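Local structure of iron uptake protein A2 (Synechocystis sp., 2VOZ) at residues F100-S105 and D120-G125; E110-N115 and Y284-D289. The protein binds ferric iron and probably serves as a substrate-binding subunit of a periplasmic ABC transporter that imports it. All blocks are in the same frame, centred on the assembly; numbering follows the deposited sequence. Where two conformers were deposited one is given.

Contact 1 of 2, residues F100-S105 and D120-G125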
ATOM      1  N   PHE B 100      -4.738   9.239 -30.804  1.00 10.59           N
ATOM      2  CA  PHE B 100      -4.436  10.629 -30.431  1.00 10.55           C
ATOM      3  C   PHE B 100      -4.990  11.637 -31.425  1.00 11.47           C
ATOM      4  O   PHE B 100      -5.069  11.376 -32.634  1.00 12.51           O
ATOM      5  CB  PHE B 100      -2.917  10.862 -30.327  1.00 11.01           C
ATOM      6  CG  PHE B 100      -2.255  10.122 -29.180  1.00 10.47           C
ATOM      7  CD1 PHE B 100      -1.173   9.290 -29.434  1.00  9.82           C
ATOM      8  CD2 PHE B 100      -2.673  10.315 -27.864  1.00  9.34           C
ATOM      9  CE1 PHE B 100      -0.521   8.585 -28.389  1.00 10.51           C
ATOM     10  CE2 PHE B 100      -2.045   9.588 -26.785  1.00  8.72           C
ATOM     11  CZ  PHE B 100      -0.961   8.736 -27.083  1.00  7.88           C
ATOM     12  N   GLN B 101      -5.377  12.791 -30.888  1.00 12.20           N
ATOM     13  CA  GLN B 101      -5.584  13.972 -31.730  1.00 12.83           C
ATOM     14  C   GLN B 101      -4.427  14.941 -31.553  1.00 13.01           C
ATOM     15  O   GLN B 101      -3.889  15.085 -30.453  1.00 11.55           O
ATOM     16  CB  GLN B 101      -6.888  14.687 -31.404  1.00 12.96           C
ATOM     17  CG  GLN B 101      -7.079  15.159 -29.966  1.00 12.11           C
ATOM     18  CD  GLN B 101      -8.378  15.904 -29.770  1.00 14.87           C
ATOM     19  OE1 GLN B 101      -8.611  16.958 -30.398  1.00 16.80           O
ATOM     20  NE2 GLN B 101      -9.219  15.391 -28.883  1.00 12.10           N
ATOM     21  N   PRO B 102      -4.107  15.673 -32.613  1.00 13.00           N
ATOM     22  CA  PRO B 102      -3.067  16.693 -32.444  1.00 13.68           C
ATOM     23  C   PRO B 102      -3.551  17.875 -31.621  1.00 14.42           C
ATOM     24  O   PRO B 102      -4.723  18.273 -31.685  1.00 14.90           O
ATOM     25  CB  PRO B 102      -2.738  17.119 -33.878  1.00 13.92           C
ATOM     26  CG  PRO B 102      -4.025  16.841 -34.665  1.00 14.42           C
ATOM     27  CD  PRO B 102      -4.648  15.617 -33.987  1.00 13.62           C
ATOM     28  N   VAL B 103      -2.675  18.375 -30.777  1.00 13.76           N
ATOM     29  CA  VAL B 103      -2.989  19.612 -30.071  1.00 16.18           C
ATOM     30  C   VAL B 103      -1.907  20.639 -30.344  1.00 16.20           C
ATOM     31  O   VAL B 103      -0.742  20.286 -30.606  1.00 15.57           O
ATOM     32  CB  VAL B 103      -3.216  19.407 -28.560  1.00 16.57           C
ATOM     33  CG1 VAL B 103      -4.404  18.440 -28.292  1.00 18.88           C
ATOM     34  CG2 VAL B 103      -1.977  18.932 -27.909  1.00 19.61           C
ATOM     35  N   ARG B 104      -2.315  21.903 -30.290  1.00 16.24           N
ATOM     36  CA  ARG B 104      -1.423  23.015 -30.535  1.00 17.27           C
ATOM     37  C   ARG B 104      -1.453  23.866 -29.282  1.00 17.24           C
ATOM     38  O   ARG B 104      -2.457  24.506 -28.961  1.00 19.21           O
ATOM     39  CB  ARG B 104      -1.903  23.792 -31.776  1.00 17.55           C
ATOM     40  N   SER B 105      -0.351  23.850 -28.552  1.00 17.30           N
ATOM     41  CA  SER B 105      -0.244  24.578 -27.314  1.00 17.12           C
ATOM     42  C   SER B 105       1.046  25.335 -27.329  1.00 17.82           C
ATOM     43  O   SER B 105       2.137  24.736 -27.395  1.00 16.53           O
ATOM     44  CB  SER B 105      -0.231  23.620 -26.118  1.00 16.54           C
ATOM     45  OG  SER B 105       0.244  24.318 -24.981  1.00 16.11           O
ATOM     46  N   ASP B 120       4.085  16.278 -34.993  1.00 14.43           N
ATOM     47  CA  ASP B 120       2.747  16.712 -35.392  1.00 15.49           C
ATOM     48  C   ASP B 120       1.883  17.054 -34.194  1.00 15.46           C
ATOM     49  O   ASP B 120       0.661  17.280 -34.325  1.00 16.74           O
ATOM     50  CB  ASP B 120       2.076  15.643 -36.268  1.00 16.09           C
ATOM     51  CG  ASP B 120       2.813  15.409 -37.551  1.00 20.17           C
ATOM     52  OD1 ASP B 120       3.301  16.401 -38.134  1.00 23.79           O
ATOM     53  OD2 ASP B 120       2.922  14.238 -37.971  1.00 22.85           O
ATOM     54  N   GLY B 121       2.500  17.099 -33.014  1.00 13.15           N
ATOM     55  CA  GLY B 121       1.773  17.487 -31.799  1.00 11.76           C
ATOM     56  C   GLY B 121       0.823  16.437 -31.242  1.00 11.67           C
ATOM     57  O   GLY B 121      -0.072  16.753 -30.464  1.00 12.50           O
ATOM     58  N   LEU B 122       1.048  15.184 -31.614  1.00 10.44           N
ATOM     59  CA  LEU B 122       0.186  14.081 -31.197  1.00 10.23           C
ATOM     60  C   LEU B 122       0.446  13.649 -29.759  1.00 10.48           C
ATOM     61  O   LEU B 122      -0.462  13.179 -29.077  1.00 10.49           O
ATOM     62  CB  LEU B 122       0.378  12.898 -32.137  1.00 11.83           C
ATOM     63  CG  LEU B 122      -0.219  13.019 -33.545  1.00 13.18           C
ATOM     64  CD1 LEU B 122       0.150  11.781 -34.367  1.00 17.64           C
ATOM     65  CD2 LEU B 122      -1.725  13.208 -33.438  1.00 14.74           C
ATOM     66  N   TRP B 123       1.704  13.765 -29.323  1.00  9.90           N
ATOM     67  CA  TRP B 123       2.046  13.421 -27.937  1.00  9.34           C
ATOM     68  C   TRP B 123       3.355  14.094 -27.543  1.00  8.29           C
ATOM     69  O   TRP B 123       4.095  14.612 -28.412  1.00  8.45           O
ATOM     70  CB  TRP B 123       2.073  11.898 -27.721  1.00  9.87           C
ATOM     71  CG  TRP B 123       2.910  11.096 -28.713  1.00  8.91           C
ATOM     72  CD1 TRP B 123       2.431  10.300 -29.725  1.00 10.06           C
ATOM     73  CD2 TRP B 123       4.343  11.017 -28.784  1.00 10.29           C
ATOM     74  NE1 TRP B 123       3.475   9.721 -30.407  1.00 11.15           N
ATOM     75  CE2 TRP B 123       4.656  10.135 -29.846  1.00 10.86           C
ATOM     76  CE3 TRP B 123       5.395  11.593 -28.046  1.00 10.88           C
ATOM     77  CZ2 TRP B 123       5.962   9.830 -30.204  1.00 12.21           C
ATOM     78  CZ3 TRP B 123       6.735  11.286 -28.416  1.00 11.93           C
ATOM     79  CH2 TRP B 123       6.985  10.404 -29.493  1.00 11.44           C
ATOM     80  N   TYR B 124       3.617  14.094 -26.228  1.00  7.90           N
ATOM     81  CA  TYR B 124       4.652  14.948 -25.640  1.00  9.09           C
ATOM     82  C   TYR B 124       5.384  14.172 -24.568  1.00  9.56           C
ATOM     83  O   TYR B 124       4.747  13.508 -23.756  1.00  9.53           O
ATOM     84  CB  TYR B 124       3.993  16.188 -24.986  1.00  9.48           C
ATOM     85  CG  TYR B 124       3.276  16.984 -26.029  1.00 11.77           C
ATOM     86  CD1 TYR B 124       2.003  16.637 -26.431  1.00 11.03           C
ATOM     87  CD2 TYR B 124       3.916  18.052 -26.664  1.00  8.66           C
ATOM     88  CE1 TYR B 124       1.330  17.375 -27.471  1.00 10.84           C
ATOM     89  CE2 TYR B 124       3.280  18.779 -27.701  1.00 11.17           C
ATOM     90  CZ  TYR B 124       1.999  18.433 -28.089  1.00 11.59           C
ATOM     91  OH  TYR B 124       1.375  19.128 -29.094  1.00 13.83           O
ATOM     92  N   GLY B 125       6.712  14.220 -24.580  1.00  9.41           N
ATOM     93  CA  GLY B 125       7.473  13.606 -23.462  1.00  9.25           C
ATOM     94  C   GLY B 125       7.408  14.484 -22.226  1.00  9.03           C
ATOM     95  O   GLY B 125       7.486  15.720 -22.322  1.00  8.90           O
TER
HETATM   96  O   HOH W   1      -2.323  15.141 -28.245  1.00 10.68           O
HETATM   97  O   HOH W   2       1.464  21.897 -28.978  1.00 21.25           O
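In Phe-100 the first torsion sets CG anti to the carbonyl carbon, beside the backbone N (chi1 -67°), and CG comes to 3.5 Å from Leu-122 O. Tyr-124 has the same first torsion (chi1 -62°), and its side chain meets Val-103. The rings of Phe-100 and Trp-123 meet obliquely, with Phe-100 CE1 3.7 Å from Trp-123 CD1. The planes of the phenyl and the five-membered ring stand 58° apart. Trp-123 CB sits over one face of the phenyl, offset toward the rim. Leu-122 brings in a single branch: CD2 rests against the start of the proline ring, 3.5 Å from Pro-102 N, and also touches Phe-100 CB. The Leu-122 and Pro-102 side chains lie side by side and point the same way.

The direct backbone link is a nearly straight hydrogen bond from Val-103 N to Gly-121 O, 3.1 Å long. Its donor lies above the carbonyl plane. Gly-121 has a positive phi, and a CB here would run into Val-103 O. Water 1 donates to Gln-101 O and to Leu-122 O and so bridges the two backbones. Val-103 CG2 packs obliquely on the Tyr-124 ring, 3.7 Å from Tyr-124 CE1. Tyr-124 OH also lies 2.8 Å from Val-103 O. Water 2 accepts from Ser-105 N and is hydrogen-bonded to Tyr-124 OH.

Beyond the segments, Trp-123 NE1 bonds Glu-95 of helix 88-96, and the side chain of Gln-101 bonds Arg-275 and Leu-269. Ser-105 OG caps helix 106-111 at Leu-108 N. The contact thus ties the loop between two helices to the lead-in of strand 124-136, in the periplasmic-binding-protein fold of the bacterial solute-binding proteins.

Contact 2 of 2, residues E110-N115 and Y284-D289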
ATOM      1  N   GLU B 110       6.790  25.822 -26.356  1.00 16.84           N
ATOM      2  CA  GLU B 110       7.884  26.650 -25.852  0.50 16.64           C
ATOM      3  C   GLU B 110       8.730  25.900 -24.833  1.00 16.74           C
ATOM      4  O   GLU B 110       9.974  26.081 -24.782  1.00 17.14           O
ATOM      5  CB  GLU B 110       7.341  27.934 -25.240  0.50 17.09           C
ATOM      6  CG  GLU B 110       6.752  28.891 -26.258  0.50 16.75           C
ATOM      7  CD  GLU B 110       7.790  29.709 -27.017  0.50 18.39           C
ATOM      8  OE1 GLU B 110       7.421  30.229 -28.095  0.50 17.84           O
ATOM      9  OE2 GLU B 110       8.946  29.842 -26.535  0.50 17.28           O
ATOM     10  N   ARG B 111       8.095  25.030 -24.044  1.00 14.86           N
ATOM     11  CA  ARG B 111       8.798  24.429 -22.900  1.00 15.39           C
ATOM     12  C   ARG B 111       9.417  23.073 -23.170  1.00 14.29           C
ATOM     13  O   ARG B 111      10.546  22.815 -22.754  1.00 14.65           O
ATOM     14  CB  ARG B 111       7.868  24.329 -21.688  1.00 15.18           C
ATOM     15  CG  ARG B 111       7.476  25.714 -21.152  1.00 15.51           C
ATOM     16  CD  ARG B 111       6.426  25.650 -20.032  1.00 17.83           C
ATOM     17  NE  ARG B 111       6.945  24.875 -18.901  1.00 21.06           N
ATOM     18  CZ  ARG B 111       7.838  25.317 -18.007  1.00 21.67           C
ATOM     19  NH1 ARG B 111       8.310  26.563 -18.081  1.00 23.00           N
ATOM     20  NH2 ARG B 111       8.255  24.513 -17.029  1.00 14.11           N
ATOM     21  N   ILE B 112       8.674  22.217 -23.854  1.00 12.71           N
ATOM     22  CA  ILE B 112       9.164  20.857 -24.093  1.00 12.73           C
ATOM     23  C   ILE B 112      10.123  20.855 -25.279  1.00 12.33           C
ATOM     24  O   ILE B 112       9.744  21.304 -26.384  1.00 12.45           O
ATOM     25  CB  ILE B 112       7.997  19.877 -24.307  1.00 12.13           C
ATOM     26  CG1 ILE B 112       7.129  19.838 -23.034  1.00 13.70           C
ATOM     27  CG2 ILE B 112       8.547  18.482 -24.652  1.00 11.81           C
ATOM     28  CD1 ILE B 112       5.946  18.887 -23.131  1.00 15.51           C
ATOM     29  N   PRO B 113      11.362  20.350 -25.080  1.00 12.78           N
ATOM     30  CA  PRO B 113      12.304  20.296 -26.178  1.00 12.64           C
ATOM     31  C   PRO B 113      11.667  19.686 -27.416  1.00 13.08           C
ATOM     32  O   PRO B 113      10.987  18.653 -27.314  1.00 12.18           O
ATOM     33  CB  PRO B 113      13.400  19.363 -25.632  1.00 13.19           C
ATOM     34  CG  PRO B 113      13.432  19.717 -24.210  1.00 13.84           C
ATOM     35  CD  PRO B 113      11.981  19.841 -23.831  1.00 11.78           C
ATOM     36  N   GLU B 114      11.902  20.319 -28.574  1.00 12.22           N
ATOM     37  CA  GLU B 114      11.340  19.823 -29.825  1.00 12.25           C
ATOM     38  C   GLU B 114      11.579  18.317 -30.059  1.00 11.80           C
ATOM     39  O   GLU B 114      10.716  17.630 -30.570  1.00 11.64           O
ATOM     40  CB  GLU B 114      11.910  20.648 -30.998  1.00 11.67           C
ATOM     41  CG  GLU B 114      11.264  20.351 -32.345  1.00 16.94           C
ATOM     42  N   ASN B 115      12.749  17.809 -29.682  1.00 11.14           N
ATOM     43  CA  ASN B 115      13.060  16.395 -29.980  1.00 11.14           C
ATOM     44  C   ASN B 115      12.423  15.399 -29.017  1.00 11.17           C
ATOM     45  O   ASN B 115      12.467  14.181 -29.250  1.00 12.36           O
ATOM     46  CB  ASN B 115      14.570  16.155 -30.081  1.00 11.57           C
ATOM     47  CG  ASN B 115      15.248  16.120 -28.754  1.00 12.93           C
ATOM     48  OD1 ASN B 115      15.243  17.088 -28.014  1.00 15.59           O
ATOM     49  ND2 ASN B 115      15.831  14.972 -28.428  1.00 15.57           N
ATOM     50  N   TYR B 284       0.134  21.624 -17.390  1.00  9.68           N
ATOM     51  CA  TYR B 284       0.480  21.491 -15.994  1.00  9.87           C
ATOM     52  C   TYR B 284       1.636  20.500 -15.789  1.00  9.60           C
ATOM     53  O   TYR B 284       2.570  20.798 -15.059  1.00 10.35           O
ATOM     54  CB  TYR B 284      -0.753  21.084 -15.185  1.00 10.30           C
ATOM     55  CG  TYR B 284      -0.421  20.650 -13.776  1.00 10.12           C
ATOM     56  CD1 TYR B 284      -0.046  21.591 -12.799  1.00 11.46           C
ATOM     57  CD2 TYR B 284      -0.512  19.288 -13.422  1.00 11.45           C
ATOM     58  CE1 TYR B 284       0.263  21.184 -11.509  1.00 11.07           C
ATOM     59  CE2 TYR B 284      -0.205  18.869 -12.111  1.00  9.42           C
ATOM     60  CZ  TYR B 284       0.156  19.831 -11.172  1.00 11.10           C
ATOM     61  OH  TYR B 284       0.449  19.377  -9.880  1.00 13.63           O
ATOM     62  N   LEU B 285       1.579  19.331 -16.431  1.00 10.25           N
ATOM     63  CA  LEU B 285       2.648  18.359 -16.291  1.00 10.86           C
ATOM     64  C   LEU B 285       3.993  18.911 -16.771  1.00 11.63           C
ATOM     65  O   LEU B 285       5.041  18.399 -16.371  1.00 11.73           O
ATOM     66  CB  LEU B 285       2.307  17.124 -17.122  1.00 13.12           C
ATOM     67  CG  LEU B 285       1.354  16.075 -16.570  1.00 15.32           C
ATOM     68  CD1 LEU B 285       1.498  14.843 -17.446  1.00 16.53           C
ATOM     69  CD2 LEU B 285       1.673  15.715 -15.120  1.00 16.27           C
ATOM     70  N   ALA B 286       3.954  19.909 -17.664  1.00 10.52           N
ATOM     71  CA  ALA B 286       5.184  20.565 -18.154  1.00 11.77           C
ATOM     72  C   ALA B 286       5.640  21.732 -17.258  1.00 12.26           C
ATOM     73  O   ALA B 286       6.671  22.369 -17.518  1.00 14.47           O
ATOM     74  CB  ALA B 286       4.986  21.074 -19.571  1.00 10.61           C
ATOM     75  N   SER B 287       4.890  22.034 -16.214  1.00 11.98           N
ATOM     76  CA  SER B 287       5.279  23.127 -15.317  1.00 11.68           C
ATOM     77  C   SER B 287       6.455  22.731 -14.403  1.00 11.84           C
ATOM     78  O   SER B 287       6.687  21.522 -14.160  1.00 10.35           O
ATOM     79  CB  SER B 287       4.060  23.587 -14.508  1.00 12.48           C
ATOM     80  OG  SER B 287       3.749  22.651 -13.510  1.00 13.91           O
ATOM     81  N   ASP B 288       7.205  23.714 -13.882  1.00 11.24           N
ATOM     82  CA  ASP B 288       8.399  23.371 -13.084  1.00 12.75           C
ATOM     83  C   ASP B 288       8.087  22.574 -11.840  1.00 12.39           C
ATOM     84  O   ASP B 288       8.848  21.669 -11.493  1.00 12.72           O
ATOM     85  CB  ASP B 288       9.144  24.651 -12.657  1.00 14.28           C
ATOM     86  CG  ASP B 288       9.773  25.387 -13.815  1.00 18.46           C
ATOM     87  OD1 ASP B 288       9.812  24.878 -14.954  1.00 19.64           O
ATOM     88  OD2 ASP B 288      10.277  26.512 -13.548  1.00 22.80           O
ATOM     89  N   ASP B 289       6.997  22.954 -11.166  1.00 12.71           N
ATOM     90  CA  ASP B 289       6.564  22.339  -9.889  1.00 14.51           C
ATOM     91  C   ASP B 289       6.307  20.842 -10.141  1.00 13.57           C
ATOM     92  O   ASP B 289       6.912  19.944  -9.538  1.00 13.09           O
ATOM     93  CB  ASP B 289       5.232  22.993  -9.459  1.00 15.15           C
ATOM     94  CG  ASP B 289       5.427  24.243  -8.619  1.00 21.28           C
ATOM     95  OD1 ASP B 289       6.592  24.739  -8.515  1.00 23.13           O
ATOM     96  OD2 ASP B 289       4.409  24.743  -8.067  1.00 21.70           O
TER
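Arg-111 reaches over to Ala-286 and Asp-288, and its side chain crosses that of Asp-288 at about a right angle. The guanidinium and carboxylate planes are turned 48° apart. Both acceptors lie at the edge of the guanidinium, close to its plane. Ala-286 O is gripped side-on by two nitrogens of one arginine. Arg-111 NE donates to Ala-286 O at 2.9 Å, from above the carbonyl plane. Arg-111 NH2 donates to Ala-286 O at 2.7 Å and lies in the carbonyl plane. Arg-111 NH2 also donates to Asp-288 OD1 at 2.6 Å, which makes a salt bridge. This bond comes from above the carboxylate plane. Three bonds therefore fix the rotation of the guanidinium. The chain bends at chi3 (60°), which turns NE toward Ala-286 O.

The contact joins the C-terminal end of helix 106-111 to the turn between helices 275-285 and 288-297, in the periplasmic-binding-protein fold. Ser-287 is the N-cap residue of the second helix. Ser-287 OG donates to Tyr-284 O at 2.7 Å, and its backbone N bonds the same oxygen. This holds the turn that presents Ala-286 O to the arginine. An alanine in place of Arg-111 would probably leave Asp-288 OD1 without its charged mate and Ala-286 O without both of its side-chain donors.

Beside the polar grip is a small apolar contact. Ile-112 CG1 approaches Ala-286 CB at 4.3 Å. Both residues also rest on Phe-126 of strand 124-136, so the strand backs this side of the contact. Ile-304, in a loop, touches both Arg-111 and Asp-288. On the two helices flanking the turn, Asp-289 OD2 forms a salt bridge with Arg-292 of a second subunit, and Tyr-284 OH is hydrogen-bonded to Tyr-293 of that subunit.

The centres of contacts 1 and 2 lie about 13 Å apart, on the same side of the chain's centre. Both are partly buried and both lie away from the iron-binding residues. Helix 106-111 connects them: contact 1 holds the loop before it, contact 2 its C-terminal end. Ile-112 CD1 joins them by packing 3.6 Å from Gly-125 O and against Tyr-124 CB. Their chemistry differs. Contact 1 relies on aromatic and aliphatic packing, a backbone bond and bridging waters. Contact 2 buries less surface and relies on a charged arginine. Residues of the second subunit touch the 284-289 segment, whereas no other chain of the assembly touches contact 1.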